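Local coordinates for sugar ABC transporter, sugar-binding protein (PDB 2HEU), which probably binds raffinose-type sugars outside the pneumococcal cell and delivers them to a membrane ABC importer, and is seen here without bound sugar, at residues Gln364-Glu369 with Asn393-Pro398; Thr176-Asn181 with Asp371-Thr376; Ile131-Asp136 with Gly274-Pro279; Ile207-Pro212 with Gly387-Leu392. All coordinates share one frame; numbering follows the deposited sequence. Where two conformers were deposited one is given.

Interaction 1. Residues Gln364-Glu369 with Asn393-Pro398; sequences QYWTSE and NAFFNP
F395 holds its CG anti to the backbone N (chi1 174°), whereas F396 holds CG anti to the carbonyl carbon (chi1 -72°); through this difference two consecutive residues of helix 385-396 bring their rings to the same face of W366. F396 comes edge-on over the pyrrole part of the indole, its CE1 3.6 Å from W366 NE1, with the ring centroids 5.0 Å apart. One atom further round the rim, F396 CZ reaches W366 CZ2 at 3.7 Å. F395 approaches the six-membered ring from the same side, but offset: its CZ is 3.8 Å from W366 CE3 and the planes stand at 84°. In both cases C-H groups on a phenyl rim face the electron-rich indole, the usual attraction of edge-to-face pairs. The three rings make an aromatic cluster joining the loop after strand 358-360 to the C-terminal helix of the solute-binding protein. A broad indole suits this place because it can receive two phenyl edges at once, while its NE1 still donates to N196 OD1. The phenyls also touch each other, F395 CD2 lying over the centre of the F396 ring. F372 of helix 370-382 meets W366 and F395 as well. At the same tip of F395, the small S368 lets the loop backbone come close: S368 O approaches F395 CZ at the ring edge, near its plane, at 3.3 Å, and S368 OG lies 3.5 Å from F395 CE1. The carbonyl is buried without a polar partner, facing the weakly positive rim of the phenyl.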
loop_
_atom_site.group_PDB
_atom_site.type_symbol
_atom_site.label_atom_id
_atom_site.label_comp_id
_atom_site.label_asym_id
_atom_site.label_seq_id
_atom_site.Cartn_x
_atom_site.Cartn_y
_atom_site.Cartn_z
ATOM N N GLN A 364 -1.478 10.567 -0.164
ATOM C CA GLN A 364 -2.848 10.939 -0.567
ATOM C C GLN A 364 -2.995 12.443 -0.651
ATOM O O GLN A 364 -3.742 12.929 -1.463
ATOM C CB GLN A 364 -3.824 10.286 0.424
ATOM C CG GLN A 364 -5.307 10.544 0.093
ATOM C CD GLN A 364 -6.258 9.867 1.014
ATOM O OE1 GLN A 364 -7.365 9.410 0.512
ATOM N NE2 GLN A 364 -5.921 9.632 2.225
ATOM N N TYR A 365 -2.336 13.138 0.298
ATOM C CA TYR A 365 -2.495 14.603 0.468
ATOM C C TYR A 365 -1.192 15.383 0.211
ATOM O O TYR A 365 -1.034 16.479 0.698
ATOM C CB TYR A 365 -3.108 14.945 1.803
ATOM C CG TYR A 365 -4.492 14.395 1.929
ATOM C CD1 TYR A 365 -5.497 14.863 1.112
ATOM C CD2 TYR A 365 -4.787 13.393 2.829
ATOM C CE1 TYR A 365 -6.734 14.363 1.219
ATOM C CE2 TYR A 365 -6.060 12.879 2.922
ATOM C CZ TYR A 365 -7.022 13.367 2.134
ATOM O OH TYR A 365 -8.303 12.835 2.227
ATOM N N TRP A 366 -0.289 14.765 -0.564
ATOM C CA TRP A 366 0.927 15.415 -0.986
ATOM C C TRP A 366 0.971 15.606 -2.486
ATOM O O TRP A 366 0.257 14.885 -3.221
ATOM C CB TRP A 366 2.164 14.598 -0.630
ATOM C CG TRP A 366 2.379 14.248 0.845
ATOM C CD1 TRP A 366 1.646 14.669 1.891
ATOM C CD2 TRP A 366 3.367 13.340 1.346
ATOM N NE1 TRP A 366 2.142 14.111 3.048
ATOM C CE2 TRP A 366 3.169 13.280 2.752
ATOM C CE3 TRP A 366 4.394 12.580 0.739
ATOM C CZ2 TRP A 366 3.998 12.497 3.547
ATOM C CZ3 TRP A 366 5.182 11.776 1.536
ATOM C CH2 TRP A 366 4.954 11.747 2.940
ATOM N N THR A 367 1.720 16.551 -2.980
ATOM C CA THR A 367 1.838 16.763 -4.414
ATOM C C THR A 367 2.846 15.864 -5.129
ATOM O O THR A 367 2.790 15.783 -6.338
ATOM C CB THR A 367 2.072 18.263 -4.693
ATOM O OG1 THR A 367 3.249 18.635 -4.084
ATOM C CG2 THR A 367 0.924 19.119 -4.199
ATOM N N SER A 368 3.730 15.230 -4.382
ATOM C CA SER A 368 4.683 14.262 -4.881
ATOM C C SER A 368 5.185 13.480 -3.690
ATOM O O SER A 368 4.742 13.740 -2.558
ATOM C CB SER A 368 5.826 14.989 -5.587
ATOM O OG SER A 368 6.709 15.619 -4.656
ATOM N N GLU A 369 6.095 12.520 -3.937
ATOM C CA GLU A 369 6.619 11.725 -2.805
ATOM C C GLU A 369 8.072 11.390 -2.909
ATOM O O GLU A 369 8.690 11.047 -1.879
ATOM C CB GLU A 369 5.798 10.450 -2.569
ATOM C CG GLU A 369 5.823 9.486 -3.750
ATOM C CD GLU A 369 5.038 8.251 -3.451
ATOM O OE1 GLU A 369 4.040 7.997 -4.122
ATOM O OE2 GLU A 369 5.381 7.504 -2.511
ATOM N N ASN A 393 11.247 20.427 5.503
ATOM C CA ASN A 393 10.637 21.719 5.173
ATOM C C ASN A 393 10.769 22.039 3.687
ATOM O O ASN A 393 9.826 22.595 3.090
ATOM C CB ASN A 393 11.201 22.863 6.011
ATOM C CG ASN A 393 10.688 22.786 7.441
ATOM O OD1 ASN A 393 9.476 22.810 7.707
ATOM N ND2 ASN A 393 11.616 22.662 8.396
ATOM N N ALA A 394 11.893 21.728 3.074
ATOM C CA ALA A 394 12.035 22.030 1.666
ATOM C C ALA A 394 11.017 21.308 0.837
ATOM O O ALA A 394 10.496 21.831 -0.147
ATOM C CB ALA A 394 13.459 21.725 1.185
ATOM N N PHE A 395 10.707 20.064 1.234
ATOM C CA PHE A 395 9.722 19.234 0.512
ATOM C C PHE A 395 8.303 19.690 0.742
ATOM O O PHE A 395 7.517 19.753 -0.196
ATOM C CB PHE A 395 9.919 17.776 0.995
ATOM C CG PHE A 395 8.907 16.811 0.457
ATOM C CD1 PHE A 395 8.769 16.609 -0.899
ATOM C CD2 PHE A 395 8.083 16.102 1.323
ATOM C CE1 PHE A 395 7.840 15.682 -1.386
ATOM C CE2 PHE A 395 7.171 15.203 0.835
ATOM C CZ PHE A 395 7.044 14.976 -0.488
ATOM N N PHE A 396 7.939 20.022 2.000
ATOM C CA PHE A 396 6.560 20.374 2.294
ATOM C C PHE A 396 6.269 21.822 2.044
ATOM O O PHE A 396 5.084 22.162 1.744
ATOM C CB PHE A 396 6.167 19.955 3.728
ATOM C CG PHE A 396 6.022 18.460 3.880
ATOM C CD1 PHE A 396 4.973 17.800 3.217
ATOM C CD2 PHE A 396 6.909 17.707 4.621
ATOM C CE1 PHE A 396 4.827 16.441 3.295
ATOM C CE2 PHE A 396 6.777 16.332 4.717
ATOM C CZ PHE A 396 5.730 15.713 4.031
ATOM N N ASN A 397 7.229 22.733 2.132
ATOM C CA ASN A 397 6.930 24.162 1.937
ATOM C C ASN A 397 6.181 24.425 0.650
ATOM O O ASN A 397 5.226 25.240 0.691
ATOM C CB ASN A 397 8.213 25.001 2.017
ATOM C CG ASN A 397 8.689 25.210 3.446
ATOM O OD1 ASN A 397 7.959 25.032 4.433
ATOM N ND2 ASN A 397 9.904 25.694 3.531
ATOM N N PRO A 398 6.553 23.896 -0.505
ATOM C CA PRO A 398 5.824 24.248 -1.745
ATOM C C PRO A 398 4.358 23.838 -1.685
ATOM O O PRO A 398 3.518 24.411 -2.398
ATOM C CB PRO A 398 6.593 23.555 -2.841
ATOM C CG PRO A 398 7.969 23.393 -2.264
ATOM C CD PRO A 398 7.739 23.072 -0.793
#

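Interaction 2. Residues Thr176-Asn181 with Asp371-Thr376; sequences TLNGYN and DFHTLT
T376 sets its methyl against L177 and N181, with CG2 3.7 Å from L177 CB and 3.6 Å from N181 CB. This is helix-to-helix packing in a lobe of the solute-binding fold, where the start of helix 178-189 lies against helix 370-382. The backbones come close, the CA atoms of N178 and H373 being 5.3 Å apart, and compact side chains such as threonine and asparagine suit so narrow an interface. The N181 and T376 side chains run antiparallel, one passing the other. Beside them, the N181 amide lies nearly parallel to the F372 ring, its plane turned by 16°, with N181 CG 3.9 Å from F372 CZ. N178 instead crosses F372 at about a right angle, its amide approaching the edge of that ring. The same asparagine meets the imidazole of H373, N178 CB standing 3.5 Å from H373 CD2. A second shell sets these groups in place. H373 NE2 is hydrogen-bonded to E369 OE2, from the residue just ahead of the helix, which helps to fix the turn of the imidazole. The flat, apolar ring of F372 also borders the aromatic cluster beside this interface. L177 extends the apolar packing along helix 370-382 to M377 and V380. T376 is tied to its own helix: with OG1 anti to the carbonyl carbon (chi1 -62°), the hydroxyl donates to F372 O at 2.8 Å. That oxygen also accepts from T376 N at 3.1 Å, the two donors reaching it from opposite faces of the carbonyl plane.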
loop_
_atom_site.group_PDB
_atom_site.type_symbol
_atom_site.label_atom_id
_atom_site.label_comp_id
_atom_site.label_asym_id
_atom_site.label_seq_id
_atom_site.Cartn_x
_atom_site.Cartn_y
_atom_site.Cartn_z
ATOM N N THR A 176 11.869 2.127 -0.660
ATOM C CA THR A 176 11.635 1.047 0.233
ATOM C C THR A 176 11.329 1.459 1.686
ATOM O O THR A 176 10.715 0.680 2.405
ATOM C CB THR A 176 12.795 -0.010 0.233
ATOM O OG1 THR A 176 13.982 0.625 0.702
ATOM C CG2 THR A 176 13.006 -0.651 -1.143
ATOM N N LEU A 177 11.824 2.627 2.066
ATOM C CA LEU A 177 11.613 3.162 3.424
ATOM C C LEU A 177 10.505 4.215 3.531
ATOM O O LEU A 177 10.310 4.771 4.600
ATOM C CB LEU A 177 12.933 3.707 4.001
ATOM C CG LEU A 177 14.009 2.665 4.214
ATOM C CD1 LEU A 177 15.215 3.320 4.866
ATOM C CD2 LEU A 177 13.511 1.464 5.018
ATOM N N ASN A 178 9.775 4.434 2.431
ATOM C CA ASN A 178 8.641 5.396 2.534
ATOM C C ASN A 178 7.692 4.943 3.635
ATOM O O ASN A 178 7.331 5.746 4.511
ATOM C CB ASN A 178 7.958 5.415 1.152
ATOM C CG ASN A 178 6.881 6.427 1.077
ATOM O OD1 ASN A 178 5.860 6.117 0.293
ATOM N ND2 ASN A 178 7.006 7.556 1.603
ATOM N N GLY A 179 7.246 3.673 3.626
ATOM C CA GLY A 179 6.345 3.253 4.649
ATOM C C GLY A 179 6.910 3.321 6.036
ATOM O O GLY A 179 6.218 3.619 7.008
ATOM N N TYR A 180 8.219 3.057 6.190
ATOM C CA TYR A 180 8.875 3.058 7.489
ATOM C C TYR A 180 8.767 4.457 8.118
ATOM O O TYR A 180 8.368 4.596 9.272
ATOM C CB TYR A 180 10.306 2.600 7.352
ATOM C CG TYR A 180 10.998 2.399 8.676
ATOM C CD1 TYR A 180 11.089 1.171 9.283
ATOM C CD2 TYR A 180 11.562 3.466 9.357
ATOM C CE1 TYR A 180 11.676 1.006 10.523
ATOM C CE2 TYR A 180 12.152 3.337 10.592
ATOM C CZ TYR A 180 12.208 2.109 11.176
ATOM O OH TYR A 180 12.762 1.898 12.415
ATOM N N ASN A 181 9.171 5.466 7.374
ATOM C CA ASN A 181 9.175 6.818 7.940
ATOM C C ASN A 181 7.765 7.364 8.066
ATOM O O ASN A 181 7.462 8.116 9.003
ATOM C CB ASN A 181 10.106 7.719 7.160
ATOM C CG ASN A 181 10.514 8.977 7.954
ATOM O OD1 ASN A 181 10.368 8.985 9.198
ATOM N ND2 ASN A 181 11.039 9.952 7.258
ATOM N N ASP A 371 10.882 12.954 -3.073
ATOM C CA ASP A 371 11.800 13.640 -2.211
ATOM C C ASP A 371 11.683 13.241 -0.759
ATOM O O ASP A 371 12.656 13.358 0.015
ATOM C CB ASP A 371 11.723 15.143 -2.370
ATOM C CG ASP A 371 12.239 15.673 -3.689
ATOM O OD1 ASP A 371 12.720 14.887 -4.523
ATOM O OD2 ASP A 371 12.131 16.901 -3.913
ATOM N N PHE A 372 10.518 12.740 -0.352
ATOM C CA PHE A 372 10.325 12.194 0.980
ATOM C C PHE A 372 11.084 10.881 1.088
ATOM O O PHE A 372 11.761 10.586 2.111
ATOM C CB PHE A 372 8.833 11.987 1.306
ATOM C CG PHE A 372 8.595 11.531 2.689
ATOM C CD1 PHE A 372 8.550 12.417 3.769
ATOM C CD2 PHE A 372 8.389 10.173 2.976
ATOM C CE1 PHE A 372 8.311 11.963 5.067
ATOM C CE2 PHE A 372 8.178 9.717 4.262
ATOM C CZ PHE A 372 8.105 10.622 5.306
ATOM N N HIS A 373 11.009 10.027 0.047
ATOM C CA HIS A 373 11.834 8.798 0.043
ATOM C C HIS A 373 13.284 9.161 0.231
ATOM O O HIS A 373 14.031 8.592 1.047
ATOM C CB HIS A 373 11.676 8.028 -1.274
ATOM C CG HIS A 373 10.273 7.765 -1.699
ATOM N ND1 HIS A 373 10.048 7.316 -2.960
ATOM C CD2 HIS A 373 9.081 7.905 -1.071
ATOM C CE1 HIS A 373 8.740 7.184 -3.083
ATOM N NE2 HIS A 373 8.110 7.475 -1.958
ATOM N N THR A 374 13.755 10.135 -0.558
ATOM C CA THR A 374 15.164 10.497 -0.588
ATOM C C THR A 374 15.617 11.011 0.787
ATOM O O THR A 374 16.683 10.646 1.251
ATOM C CB THR A 374 15.420 11.536 -1.678
ATOM O OG1 THR A 374 15.067 10.939 -2.923
ATOM C CG2 THR A 374 16.826 12.094 -1.666
ATOM N N LEU A 375 14.840 11.931 1.398
ATOM C CA LEU A 375 15.302 12.467 2.677
ATOM C C LEU A 375 15.350 11.369 3.735
ATOM O O LEU A 375 16.202 11.402 4.641
ATOM C CB LEU A 375 14.473 13.655 3.116
ATOM C CG LEU A 375 13.005 13.446 3.511
ATOM C CD1 LEU A 375 12.836 13.003 4.964
ATOM C CD2 LEU A 375 12.157 14.688 3.232
ATOM N N THR A 376 14.475 10.375 3.636
ATOM C CA THR A 376 14.442 9.288 4.570
ATOM C C THR A 376 15.709 8.445 4.458
ATOM O O THR A 376 16.425 8.188 5.445
ATOM C CB THR A 376 13.205 8.411 4.340
ATOM O OG1 THR A 376 12.015 9.216 4.564
ATOM C CG2 THR A 376 13.182 7.208 5.273
#

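Interaction 3. Residues Ile131-Asp136 with Gly274-Pro279; sequences IYYNKD and GTFMIP
I131 sits over the face of the F276 ring: its CB stands 3.6 Å from the ring centroid and 14° off the normal, a CH-pi contact over the middle of the face. The two residues form a hydrogen-bonded pair of an antiparallel three-stranded sheet, in which strand 129-134 is central and 273-276 lies at one side. The F276 CG takes the crowded position between backbone N and carbonyl carbon (chi1 63°), and the two side chains cross obliquely. A branched isoleucine fills that face well, CG1 touching CE1 and CG2 touching CZ, while its CD1 runs on to I278 CG1 at 3.9 Å. On the reverse side of the sheet, T275 and Y132 run alongside one another in the same sense, and T275 CG2 makes a CH-pi contact over the Y132 ring, toward its rim. Two backbone bonds join Y133 to G274, one in each direction. Lacking a side chain, G274 lets neighbours close onto its backbone: Y133 CD1 comes within 3.4 Å of G274 C, and K135 CE within 3.6 Å of G274 CA. Beyond the glycine a water bridges the strands, hydrogen-bonded to Y133 OH at 2.8 Å and donating to T275 O at 3.1 Å.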
loop_
_atom_site.group_PDB
_atom_site.type_symbol
_atom_site.label_atom_id
_atom_site.label_comp_id
_atom_site.label_asym_id
_atom_site.label_seq_id
_atom_site.Cartn_x
_atom_site.Cartn_y
_atom_site.Cartn_z
ATOM N N ILE A 131 7.401 -5.066 8.833
ATOM C CA ILE A 131 8.716 -5.643 8.910
ATOM C C ILE A 131 8.592 -7.151 8.653
ATOM O O ILE A 131 7.907 -7.865 9.383
ATOM C CB ILE A 131 9.425 -5.451 10.273
ATOM C CG1 ILE A 131 9.341 -3.964 10.713
ATOM C CG2 ILE A 131 10.814 -5.928 10.221
ATOM C CD1 ILE A 131 10.037 -2.984 9.801
ATOM N N TYR A 132 9.245 -7.624 7.572
ATOM C CA TYR A 132 9.415 -9.109 7.381
ATOM C C TYR A 132 10.454 -9.588 8.308
ATOM O O TYR A 132 11.483 -8.928 8.536
ATOM C CB TYR A 132 9.872 -9.373 5.920
ATOM C CG TYR A 132 8.790 -9.091 4.913
ATOM C CD1 TYR A 132 7.929 -10.123 4.527
ATOM C CD2 TYR A 132 8.577 -7.855 4.384
ATOM C CE1 TYR A 132 6.923 -9.904 3.596
ATOM C CE2 TYR A 132 7.574 -7.630 3.477
ATOM C CZ TYR A 132 6.740 -8.680 3.084
ATOM O OH TYR A 132 5.731 -8.494 2.159
ATOM N N TYR A 133 10.219 -10.795 8.883
ATOM C CA TYR A 133 11.235 -11.368 9.760
ATOM C C TYR A 133 11.268 -12.856 9.585
ATOM O O TYR A 133 10.331 -13.536 9.092
ATOM C CB TYR A 133 10.974 -11.004 11.246
ATOM C CG TYR A 133 9.805 -11.699 11.938
ATOM C CD1 TYR A 133 8.490 -11.326 11.719
ATOM C CD2 TYR A 133 10.064 -12.730 12.823
ATOM C CE1 TYR A 133 7.464 -11.954 12.361
ATOM C CE2 TYR A 133 9.006 -13.392 13.454
ATOM C CZ TYR A 133 7.711 -12.985 13.231
ATOM O OH TYR A 133 6.690 -13.631 13.865
ATOM N N ASN A 134 12.401 -13.427 9.993
ATOM C CA ASN A 134 12.671 -14.854 9.900
ATOM C C ASN A 134 12.241 -15.549 11.199
ATOM O O ASN A 134 12.928 -15.422 12.215
ATOM C CB ASN A 134 14.154 -15.023 9.649
ATOM C CG ASN A 134 14.658 -16.426 9.421
ATOM O OD1 ASN A 134 15.596 -16.602 8.534
ATOM N ND2 ASN A 134 14.139 -17.370 10.076
ATOM N N LYS A 135 11.100 -16.258 11.133
ATOM C CA LYS A 135 10.592 -16.875 12.359
ATOM C C LYS A 135 11.545 -17.879 12.925
ATOM O O LYS A 135 11.709 -18.036 14.159
ATOM C CB LYS A 135 9.238 -17.534 12.118
ATOM C CG LYS A 135 8.122 -16.633 11.748
ATOM C CD LYS A 135 6.798 -17.411 11.537
ATOM C CE LYS A 135 5.602 -16.594 11.353
ATOM N NZ LYS A 135 4.393 -17.427 11.094
ATOM N N ASP A 136 12.182 -18.671 12.057
ATOM C CA ASP A 136 13.087 -19.748 12.473
ATOM C C ASP A 136 14.227 -19.199 13.246
ATOM O O ASP A 136 14.593 -19.704 14.321
ATOM C CB ASP A 136 13.638 -20.566 11.295
ATOM C CG ASP A 136 12.595 -21.299 10.484
ATOM O OD1 ASP A 136 11.465 -20.854 10.346
ATOM O OD2 ASP A 136 12.996 -22.298 9.834
ATOM N N GLY A 274 7.580 -14.432 8.695
ATOM C CA GLY A 274 6.552 -13.702 9.368
ATOM C C GLY A 274 6.646 -12.235 9.048
ATOM O O GLY A 274 7.604 -11.753 8.405
ATOM N N THR A 275 5.644 -11.489 9.511
ATOM C CA THR A 275 5.688 -10.016 9.446
ATOM C C THR A 275 5.219 -9.455 10.802
ATOM O O THR A 275 4.427 -10.105 11.533
ATOM C CB THR A 275 4.809 -9.481 8.297
ATOM O OG1 THR A 275 3.494 -10.053 8.383
ATOM C CG2 THR A 275 5.424 -9.732 6.941
ATOM N N PHE A 276 5.665 -8.271 11.102
ATOM C CA PHE A 276 5.132 -7.562 12.237
ATOM C C PHE A 276 4.908 -6.111 11.852
ATOM O O PHE A 276 5.524 -5.528 10.954
ATOM C CB PHE A 276 5.952 -7.726 13.522
ATOM C CG PHE A 276 7.366 -7.196 13.503
ATOM C CD1 PHE A 276 7.647 -5.856 13.805
ATOM C CD2 PHE A 276 8.475 -8.044 13.292
ATOM C CE1 PHE A 276 8.967 -5.408 13.909
ATOM C CE2 PHE A 276 9.762 -7.610 13.384
ATOM C CZ PHE A 276 9.988 -6.275 13.710
ATOM N N MET A 277 3.992 -5.485 12.561
ATOM C CA MET A 277 3.713 -4.053 12.404
ATOM C C MET A 277 4.799 -3.267 13.152
ATOM O O MET A 277 5.213 -3.624 14.257
ATOM C CB MET A 277 2.342 -3.715 13.004
ATOM C CG MET A 277 1.222 -4.394 12.215
ATOM S SD MET A 277 -0.355 -4.377 13.058
ATOM C CE MET A 277 -0.644 -2.747 12.703
ATOM N N ILE A 278 5.162 -2.155 12.558
ATOM C CA ILE A 278 6.069 -1.239 13.277
ATOM C C ILE A 278 5.326 -0.751 14.514
ATOM O O ILE A 278 4.213 -0.275 14.502
ATOM C CB ILE A 278 6.431 -0.074 12.360
ATOM C CG1 ILE A 278 7.316 -0.605 11.195
ATOM C CG2 ILE A 278 7.162 1.036 13.133
ATOM C CD1 ILE A 278 7.701 0.439 10.161
ATOM N N PRO A 279 5.996 -0.904 15.675
ATOM C CA PRO A 279 5.373 -0.549 16.959
ATOM C C PRO A 279 5.241 0.906 17.118
ATOM O O PRO A 279 5.948 1.724 16.523
ATOM C CB PRO A 279 6.217 -1.256 18.017
ATOM C CG PRO A 279 7.550 -1.184 17.360
ATOM C CD PRO A 279 7.316 -1.545 15.944
HETATM O O HOH W 1 4.078 -12.677 13.266
#

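Interaction 4. Residues Ile207-Pro212 with Gly387-Leu392; sequences IKLSDP and GMVNDL
I207 and L209 present themselves to V389 from a loop that folds into a type I beta turn, K208 to D211, closed by D211 N donating to K208 O at 2.9 Å. The CA atoms of L209 and V389 lie 6.2 Å apart, close enough for the valine to touch the loop backbone itself. V389 CG1, anti to the backbone N (chi1 170°), meets I207 O at 3.4 Å, while CG2 rests 3.9 Å from L209 CA. A short beta-branched side chain suits this position, since its two methyls diverge, CG1 to the I207 carbonyl just ahead of the turn and CG2 to L209 within it. L209 crosses V389 at about a right angle and brings CD1 to within 4.1 Å of V389 CG2. One helical turn further on, I207 CD1 packs 4.0 Å from L392 CB; these two side chains also cross nearly perpendicularly. Polar bonds keep the loop in shape. K208 N donates to D211 OD2 at 3.0 Å, from well above the carboxylate plane, and Y198 OH shares that oxygen. The carbonyl of I207 accepts from N393 ND2, which ties the loop to the same helix that V389 and L392 belong to. M214 and I218 of the following helix join the apolar layer. The arrangement is a turn leading into helix 212-222, seated by aliphatic side chains on one side of the C-terminal helix of a solute-binding protein.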
loop_
_atom_site.group_PDB
_atom_site.type_symbol
_atom_site.label_atom_id
_atom_site.label_comp_id
_atom_site.label_asym_id
_atom_site.label_seq_id
_atom_site.Cartn_x
_atom_site.Cartn_y
_atom_site.Cartn_z
ATOM N N ILE A 207 8.420 22.699 10.814
ATOM C CA ILE A 207 9.015 21.457 11.297
ATOM C C ILE A 207 10.374 21.814 11.886
ATOM O O ILE A 207 11.217 22.362 11.160
ATOM C CB ILE A 207 9.142 20.405 10.160
ATOM C CG1 ILE A 207 7.748 20.113 9.553
ATOM C CG2 ILE A 207 9.884 19.149 10.609
ATOM C CD1 ILE A 207 7.797 19.443 8.196
ATOM N N LYS A 208 10.590 21.570 13.170
ATOM C CA LYS A 208 11.836 21.941 13.846
ATOM C C LYS A 208 12.435 20.764 14.544
ATOM O O LYS A 208 11.764 19.907 15.103
ATOM C CB LYS A 208 11.563 23.046 14.855
ATOM C CG LYS A 208 11.295 24.368 14.183
ATOM C CD LYS A 208 10.727 25.411 15.126
ATOM C CE LYS A 208 11.428 25.683 16.306
ATOM N NZ LYS A 208 10.803 26.850 16.965
ATOM N N LEU A 209 13.768 20.758 14.560
ATOM C CA LEU A 209 14.515 19.683 15.222
ATOM C C LEU A 209 14.159 19.541 16.684
ATOM O O LEU A 209 14.132 18.452 17.191
ATOM C CB LEU A 209 16.015 19.958 15.028
ATOM C CG LEU A 209 16.911 18.911 15.616
ATOM C CD1 LEU A 209 16.657 17.528 15.052
ATOM C CD2 LEU A 209 18.402 19.341 15.379
ATOM N N SER A 210 13.821 20.663 17.340
ATOM C CA SER A 210 13.453 20.659 18.731
ATOM C C SER A 210 12.079 20.114 19.021
ATOM O O SER A 210 11.704 19.919 20.167
ATOM C CB SER A 210 13.580 22.069 19.279
ATOM O OG SER A 210 12.883 23.035 18.488
ATOM N N ASP A 211 11.232 19.918 17.999
ATOM C CA ASP A 211 9.882 19.469 18.266
ATOM C C ASP A 211 9.896 18.076 18.845
ATOM O O ASP A 211 10.585 17.155 18.279
ATOM C CB ASP A 211 9.118 19.401 16.935
ATOM C CG ASP A 211 8.807 20.709 16.330
ATOM O OD1 ASP A 211 8.714 21.787 17.039
ATOM O OD2 ASP A 211 8.499 20.725 15.111
ATOM N N PRO A 212 9.096 17.767 19.864
ATOM C CA PRO A 212 8.961 16.385 20.348
ATOM C C PRO A 212 8.659 15.373 19.279
ATOM O O PRO A 212 9.163 14.241 19.302
ATOM C CB PRO A 212 7.893 16.508 21.398
ATOM C CG PRO A 212 8.107 17.880 21.965
ATOM C CD PRO A 212 8.411 18.696 20.775
ATOM N N GLY A 387 19.879 18.284 8.769
ATOM C CA GLY A 387 19.710 18.158 7.354
ATOM C C GLY A 387 18.376 17.539 6.984
ATOM O O GLY A 387 17.714 17.935 6.046
ATOM N N MET A 388 17.965 16.495 7.737
ATOM C CA MET A 388 16.678 15.866 7.482
ATOM C C MET A 388 15.529 16.834 7.741
ATOM O O MET A 388 14.583 16.893 6.966
ATOM C CB MET A 388 16.538 14.555 8.298
ATOM C CG MET A 388 15.224 13.878 8.048
ATOM S SD MET A 388 15.108 12.205 8.642
ATOM C CE MET A 388 15.196 12.380 10.418
ATOM N N VAL A 389 15.588 17.588 8.845
ATOM C CA VAL A 389 14.579 18.618 9.110
ATOM C C VAL A 389 14.544 19.622 7.992
ATOM O O VAL A 389 13.458 19.995 7.504
ATOM C CB VAL A 389 14.841 19.253 10.475
ATOM C CG1 VAL A 389 13.958 20.488 10.661
ATOM C CG2 VAL A 389 14.626 18.243 11.596
ATOM N N ASN A 390 15.692 20.097 7.560
ATOM C CA ASN A 390 15.737 21.033 6.465
ATOM C C ASN A 390 15.105 20.460 5.205
ATOM O O ASN A 390 14.339 21.136 4.487
ATOM C CB ASN A 390 17.172 21.448 6.215
ATOM C CG ASN A 390 17.764 22.326 7.299
ATOM O OD1 ASN A 390 17.047 22.842 8.152
ATOM N ND2 ASN A 390 19.080 22.444 7.269
ATOM N N ASP A 391 15.407 19.187 4.906
ATOM C CA ASP A 391 14.824 18.500 3.769
ATOM C C ASP A 391 13.326 18.394 3.865
ATOM O O ASP A 391 12.614 18.508 2.852
ATOM C CB ASP A 391 15.415 17.093 3.629
ATOM C CG ASP A 391 16.853 17.002 3.221
ATOM O OD1 ASP A 391 17.416 17.957 2.737
ATOM O OD2 ASP A 391 17.391 15.860 3.348
ATOM N N LEU A 392 12.825 18.090 5.036
ATOM C CA LEU A 392 11.372 17.996 5.246
ATOM C C LEU A 392 10.726 19.321 4.949
ATOM O O LEU A 392 9.716 19.388 4.227
ATOM C CB LEU A 392 11.052 17.569 6.702
ATOM C CG LEU A 392 11.308 16.065 6.984
ATOM C CD1 LEU A 392 11.452 15.845 8.461
ATOM C CD2 LEU A 392 10.189 15.203 6.420
#

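Interactions 1, 2 and 4 form a continuous body on one side of the chain's centre, their centres 13 to 15 Å apart. Helices 370-382 and 385-396, consecutive in the chain, link them: L375 CD1 of interaction 2 meets L392 CD2 of interaction 4 at 3.7 Å, and F395 CE2 of interaction 1 meets F372 CB of interaction 2 at 3.7 Å. Interactions 1 and 4 share helix 385-396. Interaction 3 touches this body through interaction 2, Y180 CD1 lying 3.6 Å from I278 CD1, but stays about 14 Å from interaction 1 at the nearest atoms. The sodium-site residues K103 and E335 belong to none of the four.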